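Local atomic coordinates of esterase (uncultured bacterium FLS12, PDB entry 4RGY), a protein that hydrolyses ester bonds as a low-temperature-active alkaline esterase from a marine sediment bacterium, with an alpha/beta-hydrolase fold. Residues Ala75-Ala80 and Phe111-Ala116; Val169-Gln174 and Gly179-Leu184. All blocks are in the same frame, centred on the assembly; numbering follows the deposited sequence.

In the fold
Both contacts belong to one alpha/beta-hydrolase domain but lie on opposite sides of the chain's centre, their own centres 32 Å apart and their nearest atoms about 13 Å apart. They follow in series along the sequence. Contact 1 comes first, joining strand 75-79 of the eight-stranded mixed sheet to the loop that leads from helix 95-110 to strand 120-125. Contact 2 comes later and involves no strand: helix 170-178 packs against the loop leading on to helix 191-200. Contact 1 is thus buried packing that ties the beginning of a sheet strand to the connection between two strands, whereas contact 2 is a partly buried fold-back on a helix outside the sheet, beyond the far end of that strand.

Contact 1 of 2, residues Ala75-Ala80 and Phe111-Ala116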
loop_
_atom_site.group_PDB
_atom_site.type_symbol
_atom_site.label_atom_id
_atom_site.label_comp_id
_atom_site.label_asym_id
_atom_site.label_seq_id
_atom_site.Cartn_x
_atom_site.Cartn_y
_atom_site.Cartn_z
ATOM N N ALA A 75 18.693 8.125 -2.555
ATOM C CA ALA A 75 17.294 7.996 -2.157
ATOM C C ALA A 75 16.423 8.783 -3.137
ATOM O O ALA A 75 16.874 9.766 -3.733
ATOM C CB ALA A 75 17.098 8.497 -0.746
ATOM N N VAL A 76 15.179 8.346 -3.323
ATOM C CA VAL A 76 14.260 9.073 -4.184
ATOM C C VAL A 76 12.950 9.326 -3.439
ATOM O O VAL A 76 12.370 8.412 -2.845
ATOM C CB VAL A 76 13.970 8.303 -5.487
ATOM C CG1 VAL A 76 13.137 9.156 -6.427
ATOM C CG2 VAL A 76 15.270 7.913 -6.189
ATOM N N VAL A 77 12.492 10.574 -3.479
ATOM C CA VAL A 77 11.254 10.969 -2.810
ATOM C C VAL A 77 10.267 11.440 -3.863
ATOM O O VAL A 77 10.553 12.383 -4.598
ATOM C CB VAL A 77 11.501 12.100 -1.780
ATOM C CG1 VAL A 77 10.181 12.612 -1.193
ATOM C CG2 VAL A 77 12.425 11.611 -0.658
ATOM N N MET A 78 9.108 10.789 -3.922
ATOM C CA MET A 78 8.098 11.032 -4.942
ATOM C C MET A 78 6.792 11.439 -4.267
ATOM O O MET A 78 6.019 10.595 -3.813
ATOM C CB MET A 78 7.906 9.767 -5.784
ATOM C CG MET A 78 9.093 9.490 -6.705
ATOM S SD MET A 78 9.322 7.758 -7.152
ATOM C CE MET A 78 9.922 7.058 -5.606
ATOM N N PRO A 79 6.538 12.746 -4.203
ATOM C CA PRO A 79 5.343 13.229 -3.508
ATOM C C PRO A 79 4.191 13.525 -4.457
ATOM O O PRO A 79 4.351 13.344 -5.664
ATOM C CB PRO A 79 5.826 14.529 -2.922
ATOM C CG PRO A 79 6.791 15.066 -3.952
ATOM C CD PRO A 79 7.447 13.848 -4.570
ATOM N N ALA A 80 3.052 13.934 -3.901
ATOM C CA ALA A 80 1.851 14.253 -4.672
ATOM C C ALA A 80 1.471 15.710 -4.478
ATOM O O ALA A 80 1.475 16.211 -3.345
ATOM C CB ALA A 80 0.706 13.354 -4.239
ATOM N N PHE A 111 13.241 9.803 7.312
ATOM C CA PHE A 111 14.233 8.949 6.667
ATOM C C PHE A 111 15.640 9.526 6.793
ATOM O O PHE A 111 15.804 10.730 7.016
ATOM C CB PHE A 111 13.875 8.740 5.183
ATOM C CG PHE A 111 12.570 8.012 4.967
ATOM C CD1 PHE A 111 12.455 6.661 5.281
ATOM C CD2 PHE A 111 11.470 8.674 4.449
ATOM C CE1 PHE A 111 11.258 5.991 5.083
ATOM C CE2 PHE A 111 10.268 8.002 4.251
ATOM C CZ PHE A 111 10.172 6.655 4.567
ATOM N N PRO A 112 16.663 8.674 6.653
ATOM C CA PRO A 112 18.052 9.122 6.807
ATOM C C PRO A 112 18.547 9.805 5.535
ATOM O O PRO A 112 19.401 9.281 4.812
ATOM C CB PRO A 112 18.802 7.814 7.086
ATOM C CG PRO A 112 18.006 6.775 6.390
ATOM C CD PRO A 112 16.569 7.209 6.519
ATOM N N LEU A 113 17.987 10.985 5.283
ATOM C CA LEU A 113 18.263 11.744 4.071
ATOM C C LEU A 113 19.177 12.932 4.337
ATOM O O LEU A 113 19.087 13.581 5.383
ATOM C CB LEU A 113 16.950 12.245 3.473
ATOM C CG LEU A 113 15.858 11.200 3.239
ATOM C CD1 LEU A 113 14.674 11.871 2.569
ATOM C CD2 LEU A 113 16.351 10.042 2.401
ATOM N N ALA A 114 20.049 13.214 3.373
ATOM C CA ALA A 114 20.919 14.391 3.431
ATOM C C ALA A 114 20.134 15.693 3.415
ATOM O O ALA A 114 18.999 15.751 2.938
ATOM C CB ALA A 114 21.907 14.374 2.277
ATOM N N THR A 115 20.764 16.744 3.928
ATOM C CA THR A 115 20.202 18.088 3.895
ATOM C C THR A 115 21.057 19.006 3.030
ATOM O O THR A 115 20.565 19.982 2.472
ATOM C CB THR A 115 20.109 18.677 5.315
ATOM O OG1 THR A 115 21.375 18.537 5.973
ATOM C CG2 THR A 115 19.073 17.932 6.121
ATOM N N ALA A 116 22.338 18.678 2.920
ATOM C CA ALA A 116 23.298 19.525 2.213
ATOM C C ALA A 116 22.909 19.767 0.761
ATOM O O ALA A 116 22.447 18.848 0.073
ATOM C CB ALA A 116 24.681 18.909 2.284
#
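The backbones of A75-A80 and F111-A116 come closest at A75 and L113, whose CA atoms are 7.3 Å apart; no hydrogen bond joins the segments. This is packing at the base of a beta-alpha-beta crossover of the alpha/beta-hydrolase fold: strand 75-79 runs to helix 95-110, and the chain then returns through 111-116 to the parallel strand 120-125. The return begins with an inverse gamma turn centred on P112, closed by a weak bond from L113 N to F111 O (2.8 Å). L113 carries the whole contact, pointing its fork at the side chains of A75 and V77. Its CG lies beside the backbone N and anti to the carbonyl carbon (chi1 -52°), which carries CG toward the strand; chi2 near 180° then spreads the methyls along it. V77 and L113 cross obliquely. Around them, L24 of strand 16-25, T45 of strand 45-49 and A107 of helix 95-110 also touch L113, wedging it between sheet and helix. Nearby, F111 and P112 pack on F110 of the second subunit. The two branches of L113 divide the strand between them: CD1 meets V77 CG2 at 3.9 Å, while CD2 reaches A75 CB at 3.6 Å.

Contact 2 of 2, residues Val169-Gln174 and Gly179-Leu184; sequences VWVAEQ and GDLAAL
L181 folds back on V171 and Q174 of helix 170-178 and supplies most of the contact between G179-L184 and V169-Q174. From its CA the bond to CB already heads for the helix. With chi1 at -58°, CG turns away from the carbonyl carbon, and there the chain forks. One branch, CD1, comes 4.2 Å from CG1 of V171, a loose apolar touch near the exposed margin. The other, CD2, sits against the helix backbone, 3.6 Å from Q174 O, and also reaches Q174 CB at 4.0 Å. The side chain of R175 also touches L181. In Q174 itself, chi1 (-67°) sets CG over one face of the W170 ring, 3.6 Å above its plane and offset toward the rim; the bend at chi2 then turns the amide. Helical angles end at G179, the first residue after the helix, with a positive phi of 81°. D180 then secures the next turn: its OD1 accepts A182 N at 3.0 Å from above the carboxylate plane, and its carbonyl O accepts A183 N. E173, on the same helix, pairs with R83 and packs on L93 of the third subunit. The arrangement is a glycine-terminated helix followed by an Asx turn that opens a short 3-10 segment, whose leading leucine packs back on the helix.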
loop_
_atom_site.group_PDB
_atom_site.type_symbol
_atom_site.label_atom_id
_atom_site.label_comp_id
_atom_site.label_asym_id
_atom_site.label_seq_id
_atom_site.Cartn_x
_atom_site.Cartn_y
_atom_site.Cartn_z
ATOM N N VAL A 169 -13.048 25.562 -18.897
ATOM C CA VAL A 169 -12.656 24.746 -17.746
ATOM C C VAL A 169 -11.149 24.816 -17.493
ATOM O O VAL A 169 -10.716 25.024 -16.359
ATOM C CB VAL A 169 -13.131 23.274 -17.885
ATOM C CG1 VAL A 169 -12.287 22.337 -17.031
ATOM C CG2 VAL A 169 -14.595 23.156 -17.508
ATOM N N TRP A 170 -10.354 24.659 -18.550
ATOM C CA TRP A 170 -8.900 24.750 -18.438
ATOM C C TRP A 170 -8.462 26.148 -18.022
ATOM O O TRP A 170 -7.595 26.305 -17.165
ATOM C CB TRP A 170 -8.224 24.374 -19.761
ATOM C CG TRP A 170 -6.719 24.485 -19.721
ATOM C CD1 TRP A 170 -5.838 23.526 -19.313
ATOM C CD2 TRP A 170 -5.928 25.620 -20.097
ATOM N NE1 TRP A 170 -4.548 23.993 -19.417
ATOM C CE2 TRP A 170 -4.577 25.274 -19.895
ATOM C CE3 TRP A 170 -6.230 26.894 -20.586
ATOM C CZ2 TRP A 170 -3.531 26.157 -20.162
ATOM C CZ3 TRP A 170 -5.188 27.768 -20.854
ATOM C CH2 TRP A 170 -3.857 27.395 -20.641
ATOM N N VAL A 171 -9.050 27.167 -18.639
ATOM C CA VAL A 171 -8.745 28.541 -18.263
ATOM C C VAL A 171 -9.145 28.831 -16.813
ATOM O O VAL A 171 -8.399 29.470 -16.068
ATOM C CB VAL A 171 -9.414 29.557 -19.221
ATOM C CG1 VAL A 171 -9.223 30.975 -18.710
ATOM C CG2 VAL A 171 -8.846 29.417 -20.618
ATOM N N ALA A 172 -10.322 28.363 -16.408
ATOM C CA ALA A 172 -10.748 28.542 -15.025
ATOM C C ALA A 172 -9.760 27.887 -14.059
ATOM O O ALA A 172 -9.462 28.447 -12.999
ATOM C CB ALA A 172 -12.155 27.997 -14.812
ATOM N N GLU A 173 -9.242 26.719 -14.430
ATOM C CA GLU A 173 -8.277 26.029 -13.580
ATOM C C GLU A 173 -6.974 26.816 -13.484
ATOM O O GLU A 173 -6.389 26.927 -12.405
ATOM C CB GLU A 173 -8.010 24.607 -14.075
ATOM C CG GLU A 173 -6.968 23.865 -13.234
ATOM C CD GLU A 173 -6.874 22.389 -13.570
ATOM O OE1 GLU A 173 -6.734 22.054 -14.765
ATOM O OE2 GLU A 173 -6.930 21.560 -12.640
ATOM N N GLN A 174 -6.521 27.372 -14.605
ATOM C CA GLN A 174 -5.319 28.195 -14.583
ATOM C C GLN A 174 -5.509 29.407 -13.668
ATOM O O GLN A 174 -4.591 29.803 -12.946
ATOM C CB GLN A 174 -4.924 28.613 -16.002
ATOM C CG GLN A 174 -4.475 27.439 -16.878
ATOM C CD GLN A 174 -3.259 26.728 -16.316
ATOM O OE1 GLN A 174 -3.311 25.542 -15.964
ATOM N NE2 GLN A 174 -2.149 27.447 -16.228
ATOM N N GLY A 179 -4.238 32.832 -10.347
ATOM C CA GLY A 179 -4.943 34.086 -10.119
ATOM C C GLY A 179 -5.130 34.899 -11.385
ATOM O O GLY A 179 -5.713 34.420 -12.357
ATOM N N ASP A 180 -4.645 36.135 -11.369
ATOM C CA ASP A 180 -4.737 37.007 -12.531
ATOM C C ASP A 180 -3.733 36.557 -13.590
ATOM O O ASP A 180 -2.533 36.791 -13.447
ATOM C CB ASP A 180 -4.440 38.447 -12.112
ATOM C CG ASP A 180 -4.604 39.444 -13.249
ATOM O OD1 ASP A 180 -4.842 39.041 -14.408
ATOM O OD2 ASP A 180 -4.489 40.655 -12.966
ATOM N N LEU A 181 -4.229 35.931 -14.654
ATOM C CA LEU A 181 -3.354 35.395 -15.697
ATOM C C LEU A 181 -2.533 36.481 -16.392
ATOM O O LEU A 181 -1.403 36.233 -16.820
ATOM C CB LEU A 181 -4.152 34.581 -16.722
ATOM C CG LEU A 181 -4.948 33.400 -16.151
ATOM C CD1 LEU A 181 -5.614 32.603 -17.266
ATOM C CD2 LEU A 181 -4.071 32.495 -15.278
ATOM N N ALA A 182 -3.094 37.685 -16.497
ATOM C CA ALA A 182 -2.411 38.780 -17.181
ATOM C C ALA A 182 -1.161 39.247 -16.430
ATOM O O ALA A 182 -0.273 39.876 -17.019
ATOM C CB ALA A 182 -3.368 39.938 -17.407
ATOM N N ALA A 183 -1.086 38.934 -15.140
ATOM C CA ALA A 183 0.054 39.332 -14.312
ATOM C C ALA A 183 1.185 38.289 -14.296
ATOM O O ALA A 183 2.215 38.498 -13.655
ATOM C CB ALA A 183 -0.401 39.634 -12.893
ATOM N N LEU A 184 0.994 37.178 -15.000
ATOM C CA LEU A 184 1.998 36.105 -14.996
ATOM C C LEU A 184 3.353 36.460 -15.639
ATOM O O LEU A 184 4.391 36.088 -15.089
ATOM C CB LEU A 184 1.435 34.825 -15.610
ATOM C CG LEU A 184 0.468 34.076 -14.696
ATOM C CD1 LEU A 184 -0.184 32.936 -15.448
ATOM C CD2 LEU A 184 1.190 33.571 -13.448
#